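Local coordinates for Glyco_hydro_cc domain-containing protein (Blastomyces gilchristii, PDB 6UB0) that probably hydrolyses beta-1,3-glucan of the curdlan type from the chain end, as a family GH128 glycoside hydrolase of TIM-barrel fold, at residues D152-V157 / L190-P195; P195-N200 / E204-F209. One frame throughout, in Å; residues are numbered along the deposited sequence.

Contact 1 (D152-V157 / L190-P195); sequences DFKRYV and LKEVLP
In the outer helical layer of the TIM barrel, Lys-154 and Phe-153 of helix 150-166 meet Glu-192 and Val-193 of the next helix along the chain, 183-199. The helices come within 7.9 Å at the CA atoms of Lys-154 and Val-193, and side chains meet in between, polar outside and apolar inside. On the solvent side a salt bridge does this work, NZ of Lys-154 lying 2.9 Å from OE2 of Glu-192. The ammonium group meets that oxygen nearly along its C-O axis, and the two side chains cross at about a right angle. Lysine suits the place because its long chain can bend: a turn at chi3 (92°) carries NZ across to the neighbouring helix. CB of Glu-192 points neither at nor away from the other helix; the bend at chi2 (67°) then brings the carboxylate end toward the lysine. Toward the barrel the contact becomes apolar. Val-193 meets the CD2-CE2 bond of the Phe-153 ring obliquely, the side chains again nearly perpendicular, with CD2 3.9 Å from CG1 and CE2 3.9 Å from CB of the valine. A branched, compact valine fits beside so broad a ring, which also has CG2 of Val-157 3.8 Å above one face, toward its rim. Away from the interface, Arg-155 and Asp-152 form a salt bridge within their own helix, NH2 to OD1 at 2.8 Å, nearly straight at 175° and with the carboxylate oxygen in the guanidinium plane. Arg-155 has a second acidic partner in Glu-159. Beneath the helix pair lies the parallel sheet: Val-193 rests on Phe-177 of strand 172-180, Val-157 on Val-174 of that strand and Val-203 of strand 203-208, while Phe-153 also meets the ring of Trp-143 from strand 138-146.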
loop_
_atom_site.group_PDB
_atom_site.type_symbol
_atom_site.label_atom_id
_atom_site.label_comp_id
_atom_site.label_asym_id
_atom_site.label_seq_id
_atom_site.Cartn_x
_atom_site.Cartn_y
_atom_site.Cartn_z
ATOM N N ASP A 152 -18.523 3.050 1.310
ATOM C CA ASP A 152 -17.920 2.741 -0.006
ATOM C C ASP A 152 -16.488 2.253 0.270
ATOM O O ASP A 152 -16.061 1.270 -0.375
ATOM C CB ASP A 152 -18.003 3.923 -0.966
ATOM C CG ASP A 152 -17.194 3.737 -2.231
ATOM O OD1 ASP A 152 -17.507 2.801 -3.007
ATOM O OD2 ASP A 152 -16.262 4.541 -2.450
ATOM N N PHE A 153 -15.804 2.882 1.220
ATOM C CA PHE A 153 -14.452 2.434 1.657
ATOM C C PHE A 153 -14.512 0.913 1.884
ATOM O O PHE A 153 -13.836 0.156 1.182
ATOM C CB PHE A 153 -13.921 3.221 2.858
ATOM C CG PHE A 153 -12.614 2.668 3.373
ATOM C CD1 PHE A 153 -11.419 2.883 2.688
ATOM C CD2 PHE A 153 -12.592 1.845 4.485
ATOM C CE1 PHE A 153 -10.228 2.332 3.151
ATOM C CE2 PHE A 153 -11.406 1.286 4.939
ATOM C CZ PHE A 153 -10.224 1.543 4.278
ATOM N N LYS A 154 -15.390 0.473 2.768
ATOM C CA LYS A 154 -15.429 -0.910 3.318
ATOM C C LYS A 154 -15.815 -1.918 2.237
ATOM O O LYS A 154 -15.316 -3.054 2.278
ATOM C CB LYS A 154 -16.400 -0.918 4.496
ATOM C CG LYS A 154 -16.041 0.093 5.575
ATOM C CD LYS A 154 -17.037 0.152 6.725
ATOM C CE LYS A 154 -16.668 -0.762 7.870
ATOM N NZ LYS A 154 -17.463 -0.482 9.085
ATOM N N ARG A 155 -16.718 -1.529 1.335
ATOM C CA ARG A 155 -17.257 -2.361 0.231
ATOM C C ARG A 155 -16.080 -2.672 -0.690
ATOM O O ARG A 155 -15.791 -3.873 -1.002
ATOM C CB ARG A 155 -18.382 -1.539 -0.432
ATOM C CG ARG A 155 -18.959 -2.087 -1.734
ATOM C CD ARG A 155 -18.023 -2.026 -2.950
ATOM N NE ARG A 155 -17.563 -0.678 -3.336
ATOM C CZ ARG A 155 -16.746 -0.399 -4.366
ATOM N NH1 ARG A 155 -16.246 -1.369 -5.116
ATOM N NH2 ARG A 155 -16.407 0.857 -4.624
ATOM N N TYR A 156 -15.399 -1.586 -1.067
ATOM C CA TYR A 156 -14.210 -1.594 -1.943
ATOM C C TYR A 156 -13.197 -2.598 -1.377
ATOM O O TYR A 156 -12.667 -3.422 -2.098
ATOM C CB TYR A 156 -13.622 -0.184 -2.072
ATOM C CG TYR A 156 -12.331 -0.182 -2.840
ATOM C CD1 TYR A 156 -12.317 -0.231 -4.217
ATOM C CD2 TYR A 156 -11.105 -0.148 -2.188
ATOM C CE1 TYR A 156 -11.133 -0.257 -4.937
ATOM C CE2 TYR A 156 -9.912 -0.194 -2.896
ATOM C CZ TYR A 156 -9.919 -0.246 -4.274
ATOM O OH TYR A 156 -8.746 -0.227 -4.955
ATOM N N VAL A 157 -12.900 -2.483 -0.090
ATOM C CA VAL A 157 -11.836 -3.310 0.567
ATOM C C VAL A 157 -12.268 -4.780 0.538
ATOM O O VAL A 157 -11.442 -5.677 0.189
ATOM C CB VAL A 157 -11.541 -2.818 1.995
ATOM C CG1 VAL A 157 -10.526 -3.712 2.666
ATOM C CG2 VAL A 157 -11.060 -1.376 1.998
ATOM N N LEU A 190 -11.250 8.033 10.661
ATOM C CA LEU A 190 -10.222 7.097 11.215
ATOM C C LEU A 190 -10.818 6.325 12.400
ATOM O O LEU A 190 -10.516 5.105 12.579
ATOM C CB LEU A 190 -8.967 7.881 11.630
ATOM C CG LEU A 190 -8.113 8.413 10.475
ATOM C CD1 LEU A 190 -7.069 9.391 10.975
ATOM C CD2 LEU A 190 -7.471 7.256 9.713
ATOM N N LYS A 191 -11.656 6.981 13.195
ATOM C CA LYS A 191 -12.372 6.303 14.313
ATOM C C LYS A 191 -13.232 5.127 13.829
ATOM O O LYS A 191 -13.360 4.155 14.613
ATOM C CB LYS A 191 -13.278 7.276 15.068
ATOM C CG LYS A 191 -12.533 8.408 15.751
ATOM C CD LYS A 191 -13.356 9.094 16.816
ATOM C CE LYS A 191 -12.552 10.101 17.612
ATOM N NZ LYS A 191 -12.831 9.955 19.056
ATOM N N GLU A 192 -13.818 5.210 12.628
ATOM C CA GLU A 192 -14.684 4.141 12.067
ATOM C C GLU A 192 -13.815 3.052 11.405
ATOM O O GLU A 192 -13.989 1.843 11.727
ATOM C CB GLU A 192 -15.678 4.803 11.096
ATOM C CG GLU A 192 -16.576 3.856 10.308
ATOM C CD GLU A 192 -17.608 3.061 11.081
ATOM O OE1 GLU A 192 -18.127 3.582 12.088
ATOM O OE2 GLU A 192 -17.907 1.928 10.654
ATOM N N VAL A 193 -12.868 3.440 10.548
ATOM C CA VAL A 193 -12.142 2.466 9.671
ATOM C C VAL A 193 -10.974 1.792 10.428
ATOM O O VAL A 193 -10.722 0.583 10.200
ATOM C CB VAL A 193 -11.728 3.161 8.359
ATOM C CG1 VAL A 193 -12.913 3.925 7.774
ATOM C CG2 VAL A 193 -10.530 4.095 8.512
ATOM N N LEU A 194 -10.279 2.478 11.342
ATOM C CA LEU A 194 -9.066 1.845 11.947
ATOM C C LEU A 194 -9.410 0.557 12.714
ATOM O O LEU A 194 -8.764 -0.485 12.538
ATOM C CB LEU A 194 -8.306 2.853 12.818
ATOM C CG LEU A 194 -7.476 3.895 12.064
ATOM C CD1 LEU A 194 -6.646 4.773 12.986
ATOM C CD2 LEU A 194 -6.570 3.228 11.024
ATOM N N PRO A 195 -10.442 0.548 13.580
ATOM C CA PRO A 195 -10.834 -0.692 14.250
ATOM C C PRO A 195 -11.254 -1.777 13.232
ATOM O O PRO A 195 -10.823 -2.913 13.348
ATOM C CB PRO A 195 -12.005 -0.275 15.153
ATOM C CG PRO A 195 -11.974 1.243 15.214
ATOM C CD PRO A 195 -11.293 1.694 13.935
#

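Contact 2 (P195-N200 / E204-F209)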
loop_
_atom_site.group_PDB
_atom_site.type_symbol
_atom_site.label_atom_id
_atom_site.label_comp_id
_atom_site.label_asym_id
_atom_site.label_seq_id
_atom_site.Cartn_x
_atom_site.Cartn_y
_atom_site.Cartn_z
ATOM N N PRO A 195 -10.442 0.548 13.580
ATOM C CA PRO A 195 -10.834 -0.692 14.250
ATOM C C PRO A 195 -11.254 -1.777 13.232
ATOM O O PRO A 195 -10.823 -2.913 13.348
ATOM C CB PRO A 195 -12.005 -0.275 15.153
ATOM C CG PRO A 195 -11.974 1.243 15.214
ATOM C CD PRO A 195 -11.293 1.694 13.935
ATOM N N TRP A 196 -12.019 -1.388 12.222
ATOM C CA TRP A 196 -12.571 -2.287 11.173
ATOM C C TRP A 196 -11.416 -2.944 10.400
ATOM O O TRP A 196 -11.389 -4.218 10.210
ATOM C CB TRP A 196 -13.493 -1.467 10.255
ATOM C CG TRP A 196 -14.212 -2.310 9.255
ATOM C CD1 TRP A 196 -15.336 -3.039 9.488
ATOM C CD2 TRP A 196 -13.827 -2.572 7.894
ATOM N NE1 TRP A 196 -15.677 -3.746 8.366
ATOM C CE2 TRP A 196 -14.782 -3.467 7.368
ATOM C CE3 TRP A 196 -12.784 -2.138 7.069
ATOM C CZ2 TRP A 196 -14.725 -3.931 6.059
ATOM C CZ3 TRP A 196 -12.718 -2.614 5.784
ATOM C CH2 TRP A 196 -13.685 -3.492 5.283
ATOM N N LEU A 197 -10.452 -2.110 10.005
ATOM C CA LEU A 197 -9.231 -2.598 9.304
ATOM C C LEU A 197 -8.490 -3.527 10.263
ATOM O O LEU A 197 -8.027 -4.590 9.814
ATOM C CB LEU A 197 -8.392 -1.400 8.824
ATOM C CG LEU A 197 -9.041 -0.572 7.715
ATOM C CD1 LEU A 197 -8.446 0.825 7.609
ATOM C CD2 LEU A 197 -8.919 -1.297 6.377
ATOM N N ASP A 198 -8.371 -3.156 11.540
ATOM C CA ASP A 198 -7.520 -3.909 12.511
ATOM C C ASP A 198 -8.090 -5.335 12.769
ATOM O O ASP A 198 -7.301 -6.296 12.964
ATOM C CB ASP A 198 -7.390 -3.089 13.795
ATOM C CG ASP A 198 -6.302 -2.041 13.668
ATOM O OD1 ASP A 198 -5.439 -2.207 12.746
ATOM O OD2 ASP A 198 -6.328 -1.066 14.447
ATOM N N SER A 199 -9.403 -5.508 12.732
ATOM C CA SER A 199 -10.047 -6.826 12.996
ATOM C C SER A 199 -10.382 -7.541 11.680
ATOM O O SER A 199 -10.550 -8.792 11.730
ATOM C CB SER A 199 -11.244 -6.653 13.868
ATOM O OG SER A 199 -11.999 -5.563 13.381
ATOM N N ASN A 200 -10.432 -6.814 10.549
ATOM C CA ASN A 200 -10.730 -7.428 9.227
ATOM C C ASN A 200 -9.482 -8.224 8.829
ATOM O O ASN A 200 -8.497 -7.630 8.395
ATOM C CB ASN A 200 -11.246 -6.417 8.196
ATOM C CG ASN A 200 -11.516 -7.070 6.855
ATOM O OD1 ASN A 200 -11.063 -8.186 6.625
ATOM N ND2 ASN A 200 -12.234 -6.403 5.960
ATOM N N GLU A 204 -4.115 -7.508 5.862
ATOM C CA GLU A 204 -2.821 -7.863 6.519
ATOM C C GLU A 204 -2.145 -6.593 7.032
ATOM O O GLU A 204 -1.582 -6.648 8.135
ATOM C CB GLU A 204 -1.851 -8.583 5.559
ATOM C CG GLU A 204 -0.483 -8.946 6.150
ATOM C CD GLU A 204 0.344 -10.042 5.471
ATOM O OE1 GLU A 204 0.544 -11.146 6.078
ATOM O OE2 GLU A 204 0.839 -9.816 4.366
ATOM N N ARG A 205 -2.121 -5.536 6.213
ATOM C CA ARG A 205 -1.427 -4.252 6.513
ATOM C C ARG A 205 -2.139 -3.078 5.851
ATOM O O ARG A 205 -2.852 -3.293 4.833
ATOM C CB ARG A 205 0.038 -4.293 6.091
ATOM C CG ARG A 205 0.943 -5.069 7.044
ATOM C CD ARG A 205 2.404 -4.854 6.706
ATOM N NE ARG A 205 3.328 -5.311 7.722
ATOM C CZ ARG A 205 4.652 -5.373 7.594
ATOM N NH1 ARG A 205 5.230 -5.004 6.463
ATOM N NH2 ARG A 205 5.392 -5.782 8.620
ATOM N N TYR A 206 -2.025 -1.877 6.450
ATOM C CA TYR A 206 -2.616 -0.654 5.830
ATOM C C TYR A 206 -1.788 0.584 6.189
ATOM O O TYR A 206 -1.038 0.519 7.187
ATOM C CB TYR A 206 -4.098 -0.510 6.180
ATOM C CG TYR A 206 -4.343 -0.330 7.655
ATOM C CD1 TYR A 206 -4.132 0.893 8.265
ATOM C CD2 TYR A 206 -4.689 -1.412 8.455
ATOM C CE1 TYR A 206 -4.293 1.049 9.628
ATOM C CE2 TYR A 206 -4.880 -1.263 9.821
ATOM C CZ TYR A 206 -4.619 -0.040 10.412
ATOM O OH TYR A 206 -4.767 0.100 11.754
ATOM N N ALA A 207 -2.031 1.688 5.471
ATOM C CA ALA A 207 -1.393 3.007 5.672
ATOM C C ALA A 207 -2.362 4.108 5.266
ATOM O O ALA A 207 -2.796 4.187 4.088
ATOM C CB ALA A 207 -0.129 3.123 4.888
ATOM N N SER A 208 -2.698 4.967 6.204
ATOM C CA SER A 208 -3.430 6.204 5.881
ATOM C C SER A 208 -2.535 7.084 5.042
ATOM O O SER A 208 -1.280 7.010 5.199
ATOM C CB SER A 208 -3.894 6.942 7.099
ATOM O OG SER A 208 -5.229 7.364 6.885
ATOM N N PHE A 209 -3.162 7.876 4.173
ATOM C CA PHE A 209 -2.438 8.697 3.185
ATOM C C PHE A 209 -2.375 10.147 3.673
ATOM O O PHE A 209 -3.375 10.815 3.649
ATOM C CB PHE A 209 -3.133 8.585 1.821
ATOM C CG PHE A 209 -2.512 9.416 0.743
ATOM C CD1 PHE A 209 -1.453 8.950 -0.023
ATOM C CD2 PHE A 209 -2.998 10.698 0.475
ATOM C CE1 PHE A 209 -0.912 9.713 -1.037
ATOM C CE2 PHE A 209 -2.427 11.464 -0.528
ATOM C CZ PHE A 209 -1.407 10.980 -1.300
#
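Tyr-206, on strand 203-208 of the barrel, makes both the polar and the apolar touch with Leu-197 and Asp-198 near the end of helix 183-199. The polar part is a short hydrogen bond from OH of Tyr-206 to OD1 of Asp-198, 2.6 Å. The hydroxyl reaches this oxygen on its syn side, 32° out of the carboxylate plane, and OD1 itself lies at the ring edge, in the ring plane. Carboxylate and ring planes are 41° apart. Tyrosine suits a buried strand position here because its ring can fill the layer under the helix while its hydroxyl reaches the helix's more polar margin. Both partners are further engaged: Arg-5 forms a salt bridge with OD2 of Asp-198 and hydrogen-bonds to the tyrosine hydroxyl, and Ser-2 bonds to OD1. The positive charge of Arg-5 probably favours an ionised aspartate.

Apolar packing comes from Leu-197. Its CB is 3.7 Å from CE2 of Tyr-206. With CG of Tyr-206 between the backbone N and the carbonyl carbon (chi1 63°), the ring has the centre of one face under CD1 of Leu-197, 4.2 Å from its plane. In the helix's last turn, N of Ser-199 bonds to O of Pro-195 at 3.0 Å, and the side-chain OG of Ser-199 folds back to the same O of Pro-195 at 2.9 Å. The contact belongs to the beta-alpha-beta unit of strand 172-180, helix 183-199 and strand 203-208, with Leu-197 also packed on Phe-177 of the first strand and Phe-153 of helix 150-166.

Contact 1 and contact 2 follow in series along the chain, share Pro-195, and have centres about 8 Å apart on the same side of the chain's centre. Helix 183-199 is common to both. Side chains of the two contacts also touch, CZ of Phe-153 lying 3.8 Å from CD2 of Leu-197 and Lys-154 making a cation-pi contact with Trp-196. Contact 1 joins two neighbouring outer helices, and contact 2 joins the second of them to the barrel strand that follows it, 203-208. That strand leads into Phe-209, which lines the glycan pocket and touches the bound glucose units.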